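Long-range contacts in separin (Saccharomyces cerevisiae, PDB 5U1T), which cleaves the cohesin subunit MCD1/SCC1 at the onset of anaphase as a caspase-like cysteine protease, releasing chromosomes for segregation: residues A[758-763]-A[797-802]; A[63-68]-A[499-504]; A[1130-1135]-A[1151-1156]; A[1263-1268]-A[1337-1342]. All blocks are in the same frame, centred on the assembly; numbering follows the deposited sequence.

How the contacts relate
Contacts 1 and 4 both pair antiparallel helices without hydrogen bonds across, but their chemistry follows their place. Contact 1, its centre about 16 Å from that of the chain, is wholly buried and relies on carbon and sulfur; contact 4, about 77 Å from the chain's centre and only partly buried, keeps a buried isoleucine and leucine and gives the rest to glutamines. Contact 2 is also buried, but joins helix ends with 430 residues between them through a serine N-cap, a histidine-serine bond and a water. Contact 3 uses strand bonds and a proline. No two contacts share a helix or strand. Contact 2 lies across the chain's centre from contacts 3 and 4.

Contact 1 (A[758-763]-A[797-802]); sequences SAVIDC and FQLIKI
Cys763 SG is surrounded by carbon from the facing helix: Gln798 CB lies 3.6 Å from it, Gln798 CG and Leu799 CG stand close by, and Ile802 CD1 approaches to 4.1 Å. None of these is a hydrogen-bonding partner. Gln798 therefore takes part through its aliphatic stem, its CG set anti to the backbone N (chi1 -153°). Beside the sulfur, Cys763 CB meets Leu799 CG at 3.7 Å and has Leu799 CD2 just beyond.

One turn further along its helix, Ile802 divides its branches between several partners. Its CD1 reaches Ala759 CB at 3.8 Å, while its CG2 touches Val760 CG2 at 3.6 Å, the two side chains crossing obliquely. The helix segments run nearly antiparallel, at 158°, with their axes 9.8 Å apart, as befits successive helices of a helical hairpin. Helix 729-752 adds Ala747 against Cys763 and Ile751 against Ile802, and Tyr815 packs on Leu799. Val760 and Leu799 also each pack on an acidic side chain of another protein chain.

With no hydrogen bond or ion pair between the segments, the hold here depends on the fit of buried apolar surfaces rather than on directional bonds.

Contact 2 (A[63-68]-A[499-504]); sequences KSHHMW and SSEIML
His66 and Ser500 make the shortest of the polar links: His66 NE2 lies 2.8 Å from Ser500 OG, which meets the edge of the imidazole near its plane. The same hydroxyl accepts from Met503 N at 2.9 Å, in a fairly straight bond (164°), so one oxygen ties the histidine to the start of a helix. Its place, between the backbone N and the carbonyl carbon (chi1 64°), turns it back over that helix end. Glu501 N adds two weak bonds, to Ser64 O at 3.4 Å and to Ser64 OG at 3.3 Å.

A water mediates the next link, donating to Glu501 OE2 and lying 2.9 Å from His65 NE2. The other carboxylate oxygen, Glu501 OE1, is taken up by Ser522, Ser525 and His551, while His65 ND1 bonds to Leu550 O.

Apolar contact centres on the His66 ring. Ile502 CB stands over one face in a CH-pi contact, 4.2 Å from the centroid, and Trp68 CZ2 covers the opposite face toward the rim, leaving the imidazole sandwiched. Val473 of helix 470-485 packs against both His66 and Ile502.

Ser500 is a classic serine N-cap, here opening helix 501-509 against the C-terminal end of helix 48-64, in this largely helical part of separase.

Contact 3 (A[1130-1135]-A[1151-1156]); sequences LNINVI and LEPRRK
Val1134 and Leu1151 pair antiparallel where strands 1132-1139 and 1146-1152 run side by side. Leu1151 N donates to Val1134 O at 2.8 Å and Val1134 N to Leu1151 O at 3.2 Å, both bonds bent (130° and 142°). Beyond this pair the backbones change character: Asn1131 centres an inverse gamma turn, and residues 1153-1155 take helical torsions without regular helix bonds.

Pro1153 fills the angle so formed. Its CD lies 3.0 Å from Ile1132 O, its CB 3.2 Å from Leu1130 O, and its CG packs on Ile1132 CG1 at 3.9 Å, the two side chains crossing at about a right angle. An alanine here would probably leave Ile1132 CG1 without its ring partner, open a gap beside Ile1132 O and let the backbone turn more freely.

Arg1154, its chain bent at chi2 and chi3, lays one guanidinium face on Asn1131 CB, which stands 3.4 Å above the plane toward the rim; its NE bonds to Asn1129 O. Asn1133 and Glu1152 lie alongside each other, pointing the same way, with Asn1133 OD1 3.6 Å from Glu1152 CG. The carboxylate is engaged elsewhere, in a salt bridge with Arg1157.

The pair belongs to a beta hairpin. On the side of strand 1132-1139 away from its hairpin partner, strand 1353-1362 runs parallel to it, bonding to the backbones of Asn1133 and Ile1135 and, through Ser1354 O, to Asn1131 ND2. Helix 1388-1397 packs against the sheet, with Leu1391 on Val1134 and Leu1395 on Leu1130.

Contact 4 (A[1263-1268]-A[1337-1342]); sequences YEILHQ and VQLEEQ
Ile1265 reaches across to Gln1338 and has the most surface buried by the contact. Its CD1 lies 3.8 Å from Gln1338 CB and 4.0 Å from Gln1342 CG, while its CG2 comes 3.7 Å from Gln1338 OE1. The first torsion, with CG1 anti to the carbonyl carbon (chi1 -69°), directs CG1 alongside the glutamine stem, and the two side chains run antiparallel, each passing the other's stem.

Gln1338, the second residue, is extended beyond CG and meets three neighbours. Its aliphatic part lines Ile1265, and its OE1 accepts a hydrogen bond from Asn1269 ND2, one residue past the facing segment. Its amide also meets that of Gln1268 tip to tip, NE2 of Gln1338 standing 3.6 Å from NE2 of Gln1268 with the planes 43° apart, and no hydrogen bond joins the two.

These are facing turns of an antiparallel helix pair, helices 1252-1269 and 1332-1347, whose segment axes lie 10.4 Å apart at 176°. Both belong to the C50 peptidase portion of the chain, and the pair packs with helices 1287-1294 and 1303-1320.

Replacing Gln1338 by an alanine would probably leave Asn1269 ND2 without this acceptor and open a gap beside CG2 of Ile1265, with the Gln1268 amide freer to turn.

Leu1339 marks the inner side of the contact. Its CG faces Ile1265 CG2 at 4.4 Å, and Met1307 and Ile1311 of helix 1303-1320, with Phe1293 of helix 1287-1294, pack around it.

Contact 1 (A[758-763]-A[797-802])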
# COMPACT_ATOMS: atom_id res chain seq x y z
N SER A 758 14.09 16.31 -6.04
CA SER A 758 13.61 15.16 -6.78
C SER A 758 12.89 14.18 -5.84
O SER A 758 11.92 13.54 -6.23
CB SER A 758 14.77 14.50 -7.54
OG SER A 758 15.67 13.89 -6.66
N ALA A 759 13.31 14.09 -4.58
CA ALA A 759 12.55 13.28 -3.61
C ALA A 759 11.13 13.82 -3.42
O ALA A 759 10.18 13.05 -3.29
CB ALA A 759 13.26 13.21 -2.28
N VAL A 760 10.99 15.14 -3.41
CA VAL A 760 9.67 15.75 -3.30
C VAL A 760 8.84 15.40 -4.52
O VAL A 760 7.67 15.06 -4.40
CB VAL A 760 9.74 17.30 -3.15
CG1 VAL A 760 8.36 17.92 -3.33
CG2 VAL A 760 10.29 17.67 -1.81
N ILE A 761 9.45 15.47 -5.70
CA ILE A 761 8.75 15.18 -6.95
C ILE A 761 8.28 13.73 -7.00
O ILE A 761 7.12 13.47 -7.34
CB ILE A 761 9.63 15.47 -8.16
CG1 ILE A 761 9.96 16.96 -8.18
CG2 ILE A 761 8.92 15.04 -9.44
CD1 ILE A 761 10.79 17.39 -9.36
N ASP A 762 9.16 12.80 -6.64
CA ASP A 762 8.83 11.38 -6.59
C ASP A 762 7.58 11.14 -5.75
O ASP A 762 6.57 10.65 -6.25
CB ASP A 762 9.99 10.57 -6.03
CG ASP A 762 11.10 10.39 -7.03
OD1 ASP A 762 10.93 10.75 -8.22
OD2 ASP A 762 12.17 9.86 -6.64
N CYS A 763 7.69 11.49 -4.47
CA CYS A 763 6.57 11.50 -3.53
C CYS A 763 5.26 11.97 -4.13
O CYS A 763 4.21 11.42 -3.84
CB CYS A 763 6.90 12.39 -2.34
SG CYS A 763 7.33 11.49 -0.89
N PHE A 797 3.97 10.42 5.43
CA PHE A 797 5.15 10.34 6.26
C PHE A 797 6.40 10.87 5.51
O PHE A 797 7.10 11.76 6.00
CB PHE A 797 5.41 8.90 6.73
CG PHE A 797 4.28 8.29 7.53
CD1 PHE A 797 3.26 9.08 8.06
CD2 PHE A 797 4.23 6.92 7.75
CE1 PHE A 797 2.22 8.49 8.80
CE2 PHE A 797 3.20 6.33 8.48
CZ PHE A 797 2.20 7.12 9.02
N GLN A 798 6.64 10.36 4.32
CA GLN A 798 7.82 10.76 3.58
C GLN A 798 7.85 12.26 3.25
O GLN A 798 8.88 12.91 3.44
CB GLN A 798 7.93 9.95 2.28
CG GLN A 798 9.36 9.80 1.77
CD GLN A 798 10.34 9.49 2.90
OE1 GLN A 798 10.31 8.42 3.51
NE2 GLN A 798 11.19 10.47 3.21
N LEU A 799 6.74 12.80 2.76
CA LEU A 799 6.68 14.20 2.37
C LEU A 799 6.91 15.10 3.58
O LEU A 799 7.69 16.06 3.51
CB LEU A 799 5.34 14.54 1.72
CG LEU A 799 5.23 14.43 0.20
CD1 LEU A 799 3.76 14.38 -0.20
CD2 LEU A 799 5.91 15.57 -0.52
N ILE A 800 6.23 14.79 4.68
CA ILE A 800 6.41 15.54 5.91
C ILE A 800 7.86 15.45 6.39
O ILE A 800 8.46 16.46 6.70
CB ILE A 800 5.45 15.05 7.01
CG1 ILE A 800 3.99 15.28 6.55
CG2 ILE A 800 5.73 15.76 8.31
CD1 ILE A 800 2.90 14.87 7.55
N LYS A 801 8.43 14.25 6.41
CA LYS A 801 9.82 14.10 6.76
C LYS A 801 10.72 14.93 5.84
O LYS A 801 11.69 15.54 6.31
CB LYS A 801 10.23 12.62 6.71
CG LYS A 801 9.89 11.79 7.96
CD LYS A 801 10.19 10.30 7.68
CE LYS A 801 10.65 9.52 8.91
NZ LYS A 801 11.25 8.16 8.58
N ILE A 802 10.41 15.00 4.55
CA ILE A 802 11.29 15.72 3.63
C ILE A 802 11.26 17.22 3.94
O ILE A 802 12.28 17.91 3.85
CB ILE A 802 10.92 15.49 2.15
CG1 ILE A 802 11.12 14.03 1.74
CG2 ILE A 802 11.79 16.34 1.24
CD1 ILE A 802 10.59 13.72 0.34

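Contact 2 (A[63-68]-A[499-504])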
# COMPACT_ATOMS: atom_id res chain seq x y z
N LYS A 63 -26.37 -37.34 0.23
CA LYS A 63 -26.07 -36.81 -1.07
C LYS A 63 -25.75 -35.34 -0.93
O LYS A 63 -24.86 -34.81 -1.59
CB LYS A 63 -27.25 -37.01 -2.01
CG LYS A 63 -26.96 -36.70 -3.44
CD LYS A 63 -27.92 -37.44 -4.34
CE LYS A 63 -29.33 -36.85 -4.31
NZ LYS A 63 -29.47 -35.67 -5.20
N SER A 64 -26.50 -34.67 -0.06
CA SER A 64 -26.37 -33.24 0.05
C SER A 64 -25.07 -32.85 0.74
O SER A 64 -24.52 -31.79 0.45
CB SER A 64 -27.55 -32.66 0.80
OG SER A 64 -27.47 -31.26 0.77
N HIS A 65 -24.59 -33.70 1.65
CA HIS A 65 -23.40 -33.38 2.42
C HIS A 65 -22.18 -34.10 1.89
O HIS A 65 -21.22 -34.28 2.61
CB HIS A 65 -23.59 -33.72 3.90
CG HIS A 65 -24.73 -33.00 4.54
ND1 HIS A 65 -25.05 -33.15 5.88
CD2 HIS A 65 -25.63 -32.11 4.04
CE1 HIS A 65 -26.09 -32.39 6.17
NE2 HIS A 65 -26.46 -31.74 5.08
N HIS A 66 -22.27 -34.55 0.64
CA HIS A 66 -21.20 -35.29 -0.05
C HIS A 66 -20.63 -36.52 0.70
O HIS A 66 -19.52 -36.95 0.43
CB HIS A 66 -20.06 -34.32 -0.40
CG HIS A 66 -20.38 -33.40 -1.53
ND1 HIS A 66 -19.49 -33.12 -2.55
CD2 HIS A 66 -21.52 -32.73 -1.84
CE1 HIS A 66 -20.06 -32.31 -3.42
NE2 HIS A 66 -21.29 -32.07 -3.01
N MET A 67 -21.40 -37.10 1.61
CA MET A 67 -20.94 -38.24 2.40
C MET A 67 -21.19 -39.58 1.66
O MET A 67 -22.11 -40.33 2.01
CB MET A 67 -21.65 -38.25 3.75
CG MET A 67 -21.20 -37.17 4.68
SD MET A 67 -19.48 -37.48 5.12
CE MET A 67 -19.69 -38.44 6.62
N TRP A 68 -20.39 -39.87 0.65
CA TRP A 68 -20.76 -40.90 -0.32
C TRP A 68 -20.70 -42.32 0.22
O TRP A 68 -21.42 -43.20 -0.24
CB TRP A 68 -19.87 -40.81 -1.57
CG TRP A 68 -19.52 -39.40 -2.06
CD1 TRP A 68 -18.27 -38.86 -2.19
CD2 TRP A 68 -20.43 -38.39 -2.54
NE1 TRP A 68 -18.34 -37.59 -2.70
CE2 TRP A 68 -19.66 -37.27 -2.92
CE3 TRP A 68 -21.82 -38.32 -2.67
CZ2 TRP A 68 -20.23 -36.11 -3.43
CZ3 TRP A 68 -22.39 -37.16 -3.17
CH2 TRP A 68 -21.59 -36.07 -3.54
N SER A 499 -28.67 -30.84 -7.07
CA SER A 499 -27.31 -30.46 -6.69
C SER A 499 -27.21 -30.42 -5.17
O SER A 499 -28.23 -30.25 -4.48
CB SER A 499 -26.91 -29.11 -7.29
OG SER A 499 -27.85 -28.11 -6.93
N SER A 500 -25.99 -30.56 -4.66
CA SER A 500 -25.76 -30.55 -3.22
C SER A 500 -25.81 -29.18 -2.59
O SER A 500 -25.82 -28.14 -3.25
CB SER A 500 -24.39 -31.15 -2.92
OG SER A 500 -23.40 -30.32 -3.49
N GLU A 501 -25.83 -29.21 -1.26
CA GLU A 501 -25.69 -28.04 -0.43
C GLU A 501 -24.34 -27.39 -0.67
O GLU A 501 -24.24 -26.18 -0.85
CB GLU A 501 -25.83 -28.44 1.03
CG GLU A 501 -25.72 -27.32 1.96
CD GLU A 501 -25.88 -27.75 3.40
OE1 GLU A 501 -24.87 -28.14 4.04
OE2 GLU A 501 -27.03 -27.72 3.88
N ILE A 502 -23.31 -28.22 -0.67
CA ILE A 502 -21.95 -27.75 -0.87
C ILE A 502 -21.78 -27.04 -2.23
O ILE A 502 -21.22 -25.93 -2.30
CB ILE A 502 -20.97 -28.93 -0.72
CG1 ILE A 502 -21.33 -29.72 0.55
CG2 ILE A 502 -19.54 -28.44 -0.69
CD1 ILE A 502 -20.22 -30.56 1.12
N MET A 503 -22.28 -27.66 -3.29
CA MET A 503 -22.21 -27.05 -4.61
C MET A 503 -22.90 -25.69 -4.65
O MET A 503 -22.38 -24.76 -5.28
CB MET A 503 -22.85 -27.96 -5.66
CG MET A 503 -22.03 -29.18 -5.98
SD MET A 503 -22.92 -30.29 -7.09
CE MET A 503 -22.95 -29.36 -8.63
N LEU A 504 -24.06 -25.58 -4.01
CA LEU A 504 -24.79 -24.32 -4.00
C LEU A 504 -24.01 -23.23 -3.20
O LEU A 504 -24.00 -22.05 -3.58
CB LEU A 504 -26.20 -24.51 -3.43
CG LEU A 504 -27.20 -25.25 -4.33
CD1 LEU A 504 -28.45 -25.60 -3.55
CD2 LEU A 504 -27.57 -24.45 -5.56
O HOH W 1 -28.15 -29.57 5.84

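Contact 3 (A[1130-1135]-A[1151-1156])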
# COMPACT_ATOMS: atom_id res chain seq x y z
N LEU A 1130 33.02 48.42 1.47
CA LEU A 1130 31.96 49.25 2.00
C LEU A 1130 32.22 49.60 3.45
O LEU A 1130 32.56 48.74 4.27
CB LEU A 1130 30.61 48.55 1.86
CG LEU A 1130 30.17 48.37 0.41
CD1 LEU A 1130 28.81 47.66 0.34
CD2 LEU A 1130 30.13 49.71 -0.32
N ASN A 1131 32.08 50.88 3.75
CA ASN A 1131 32.23 51.39 5.10
C ASN A 1131 30.93 51.14 5.88
O ASN A 1131 30.17 52.07 6.17
CB ASN A 1131 32.59 52.88 5.07
CG ASN A 1131 32.78 53.48 6.45
OD1 ASN A 1131 33.30 52.83 7.37
ND2 ASN A 1131 32.34 54.73 6.62
N ILE A 1132 30.68 49.87 6.19
CA ILE A 1132 29.50 49.46 6.94
C ILE A 1132 29.84 48.43 7.98
O ILE A 1132 30.90 47.80 7.93
CB ILE A 1132 28.40 48.87 6.03
CG1 ILE A 1132 28.99 47.80 5.11
CG2 ILE A 1132 27.70 49.95 5.26
CD1 ILE A 1132 27.94 47.04 4.33
N ASN A 1133 28.94 48.26 8.94
CA ASN A 1133 28.99 47.11 9.83
C ASN A 1133 27.94 46.10 9.39
O ASN A 1133 26.83 46.47 8.96
CB ASN A 1133 28.74 47.50 11.28
CG ASN A 1133 29.89 48.26 11.88
OD1 ASN A 1133 31.00 48.27 11.36
ND2 ASN A 1133 29.62 48.90 13.01
N VAL A 1134 28.31 44.83 9.47
CA VAL A 1134 27.36 43.75 9.26
C VAL A 1134 27.42 42.88 10.50
O VAL A 1134 28.41 42.23 10.78
CB VAL A 1134 27.66 42.95 8.01
CG1 VAL A 1134 26.41 42.24 7.56
CG2 VAL A 1134 28.14 43.87 6.90
N ILE A 1135 26.34 42.91 11.27
CA ILE A 1135 26.35 42.30 12.59
C ILE A 1135 25.26 41.23 12.67
O ILE A 1135 24.08 41.53 12.48
CB ILE A 1135 26.13 43.36 13.66
CG1 ILE A 1135 27.29 44.36 13.62
CG2 ILE A 1135 26.00 42.74 15.02
CD1 ILE A 1135 27.18 45.51 14.60
N LEU A 1151 31.21 42.15 10.78
CA LEU A 1151 31.97 42.09 9.56
C LEU A 1151 32.23 43.52 9.09
O LEU A 1151 31.31 44.21 8.67
CB LEU A 1151 31.20 41.29 8.53
CG LEU A 1151 31.97 40.66 7.38
CD1 LEU A 1151 31.32 39.33 7.00
CD2 LEU A 1151 32.02 41.62 6.19
N GLU A 1152 33.48 43.96 9.20
CA GLU A 1152 33.85 45.32 8.81
C GLU A 1152 34.59 45.29 7.48
O GLU A 1152 35.81 45.16 7.45
CB GLU A 1152 34.71 45.99 9.89
CG GLU A 1152 33.99 46.25 11.21
CD GLU A 1152 34.95 46.31 12.40
OE1 GLU A 1152 35.52 45.26 12.78
OE2 GLU A 1152 35.13 47.41 12.98
N PRO A 1153 33.86 45.42 6.36
CA PRO A 1153 34.49 45.33 5.04
C PRO A 1153 35.64 46.32 4.85
O PRO A 1153 36.66 45.96 4.28
CB PRO A 1153 33.35 45.65 4.07
CG PRO A 1153 32.10 45.52 4.86
CD PRO A 1153 32.46 45.85 6.27
N ARG A 1154 35.47 47.55 5.34
CA ARG A 1154 36.48 48.57 5.11
C ARG A 1154 37.74 48.29 5.94
O ARG A 1154 38.86 48.51 5.48
CB ARG A 1154 35.91 49.97 5.41
CG ARG A 1154 36.92 51.10 5.41
CD ARG A 1154 37.24 51.60 4.00
NE ARG A 1154 36.02 51.85 3.24
CZ ARG A 1154 35.54 53.06 2.96
NH1 ARG A 1154 34.42 53.17 2.26
NH2 ARG A 1154 36.18 54.15 3.36
N ARG A 1155 37.54 47.77 7.15
CA ARG A 1155 38.64 47.45 8.07
C ARG A 1155 39.19 46.04 7.82
O ARG A 1155 40.20 45.65 8.41
CB ARG A 1155 38.15 47.59 9.51
CG ARG A 1155 39.25 47.59 10.59
CD ARG A 1155 40.33 48.68 10.37
NE ARG A 1155 40.87 49.24 11.62
CZ ARG A 1155 41.67 48.57 12.46
NH1 ARG A 1155 42.01 47.30 12.20
NH2 ARG A 1155 42.12 49.17 13.58
N LYS A 1156 38.52 45.30 6.94
CA LYS A 1156 38.85 43.90 6.65
C LYS A 1156 38.94 43.03 7.91
O LYS A 1156 39.83 42.19 8.06
CB LYS A 1156 40.17 43.81 5.87
CG LYS A 1156 40.21 44.68 4.63
CD LYS A 1156 39.18 44.27 3.57
CE LYS A 1156 39.16 45.31 2.45
NZ LYS A 1156 38.07 45.09 1.46

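Contact 4 (A[1263-1268]-A[1337-1342])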
# COMPACT_ATOMS: atom_id res chain seq x y z
N TYR A 1263 48.52 49.80 27.43
CA TYR A 1263 49.44 48.76 27.88
C TYR A 1263 50.28 49.20 29.07
O TYR A 1263 50.49 48.41 29.98
CB TYR A 1263 50.34 48.29 26.74
CG TYR A 1263 49.65 47.25 25.88
CD1 TYR A 1263 49.37 45.98 26.37
CD2 TYR A 1263 49.26 47.56 24.58
CE1 TYR A 1263 48.73 45.04 25.58
CE2 TYR A 1263 48.62 46.63 23.79
CZ TYR A 1263 48.36 45.37 24.29
OH TYR A 1263 47.72 44.47 23.48
N GLU A 1264 50.74 50.44 29.09
CA GLU A 1264 51.49 50.91 30.24
C GLU A 1264 50.61 50.77 31.47
O GLU A 1264 51.03 50.22 32.49
CB GLU A 1264 51.97 52.34 30.05
CG GLU A 1264 52.26 53.12 31.35
CD GLU A 1264 52.13 54.65 31.14
OE1 GLU A 1264 51.74 55.06 30.01
OE2 GLU A 1264 52.42 55.44 32.07
N ILE A 1265 49.37 51.22 31.35
CA ILE A 1265 48.43 51.10 32.46
C ILE A 1265 48.25 49.64 32.94
O ILE A 1265 48.27 49.39 34.15
CB ILE A 1265 47.08 51.71 32.09
CG1 ILE A 1265 47.23 53.23 31.97
CG2 ILE A 1265 46.02 51.35 33.13
CD1 ILE A 1265 46.19 53.89 31.15
N LEU A 1266 48.14 48.69 32.02
CA LEU A 1266 48.07 47.28 32.42
C LEU A 1266 49.36 46.80 33.09
O LEU A 1266 49.34 45.99 34.03
CB LEU A 1266 47.74 46.40 31.21
CG LEU A 1266 46.32 46.50 30.63
CD1 LEU A 1266 46.05 45.46 29.53
CD2 LEU A 1266 45.27 46.41 31.73
N HIS A 1267 50.49 47.34 32.61
CA HIS A 1267 51.82 46.94 33.08
C HIS A 1267 52.01 47.30 34.54
O HIS A 1267 52.53 46.51 35.31
CB HIS A 1267 52.91 47.60 32.24
CG HIS A 1267 54.30 47.10 32.51
ND1 HIS A 1267 55.39 47.50 31.79
CD2 HIS A 1267 54.76 46.21 33.43
CE1 HIS A 1267 56.47 46.89 32.24
NE2 HIS A 1267 56.12 46.11 33.24
N GLN A 1268 51.55 48.48 34.93
CA GLN A 1268 51.83 48.95 36.27
C GLN A 1268 50.77 48.55 37.28
O GLN A 1268 50.98 48.67 38.48
CB GLN A 1268 52.01 50.47 36.26
CG GLN A 1268 50.73 51.27 36.13
CD GLN A 1268 50.97 52.80 36.09
OE1 GLN A 1268 50.87 53.44 35.01
NE2 GLN A 1268 51.29 53.39 37.26
N VAL A 1337 41.03 55.43 37.28
CA VAL A 1337 41.46 56.80 37.09
C VAL A 1337 42.22 56.99 35.80
O VAL A 1337 41.90 57.88 35.01
CB VAL A 1337 42.34 57.28 38.28
CG1 VAL A 1337 43.10 58.55 37.91
CG2 VAL A 1337 41.49 57.50 39.52
N GLN A 1338 43.24 56.16 35.58
CA GLN A 1338 44.11 56.30 34.42
C GLN A 1338 43.40 55.97 33.09
O GLN A 1338 43.67 56.60 32.07
CB GLN A 1338 45.35 55.42 34.58
CG GLN A 1338 46.40 55.97 35.55
CD GLN A 1338 47.36 54.89 36.08
OE1 GLN A 1338 47.31 53.74 35.65
NE2 GLN A 1338 48.22 55.26 37.01
N LEU A 1339 42.50 54.99 33.07
CA LEU A 1339 41.82 54.65 31.82
C LEU A 1339 40.81 55.71 31.43
O LEU A 1339 40.71 56.07 30.26
CB LEU A 1339 41.13 53.30 31.91
CG LEU A 1339 41.99 52.08 31.66
CD1 LEU A 1339 41.18 50.88 32.08
CD2 LEU A 1339 42.40 51.97 30.21
N GLU A 1340 40.07 56.20 32.42
CA GLU A 1340 39.11 57.29 32.22
C GLU A 1340 39.79 58.54 31.73
O GLU A 1340 39.26 59.27 30.90
CB GLU A 1340 38.37 57.61 33.51
CG GLU A 1340 37.40 58.76 33.37
CD GLU A 1340 36.33 58.72 34.42
OE1 GLU A 1340 36.55 58.04 35.45
OE2 GLU A 1340 35.27 59.34 34.21
N GLU A 1341 40.98 58.79 32.26
CA GLU A 1341 41.80 59.91 31.85
C GLU A 1341 42.12 59.80 30.37
O GLU A 1341 41.80 60.69 29.59
CB GLU A 1341 43.07 59.97 32.70
CG GLU A 1341 43.98 61.16 32.49
CD GLU A 1341 45.30 61.03 33.27
OE1 GLU A 1341 45.37 60.24 34.26
OE2 GLU A 1341 46.27 61.74 32.89
N GLN A 1342 42.73 58.69 29.97
CA GLN A 1342 43.10 58.52 28.57
C GLN A 1342 41.87 58.51 27.64
O GLN A 1342 41.95 58.97 26.50
CB GLN A 1342 43.91 57.23 28.38
CG GLN A 1342 45.28 57.21 29.05
CD GLN A 1342 46.05 58.52 28.89
OE1 GLN A 1342 46.42 58.92 27.78
NE2 GLN A 1342 46.32 59.18 30.02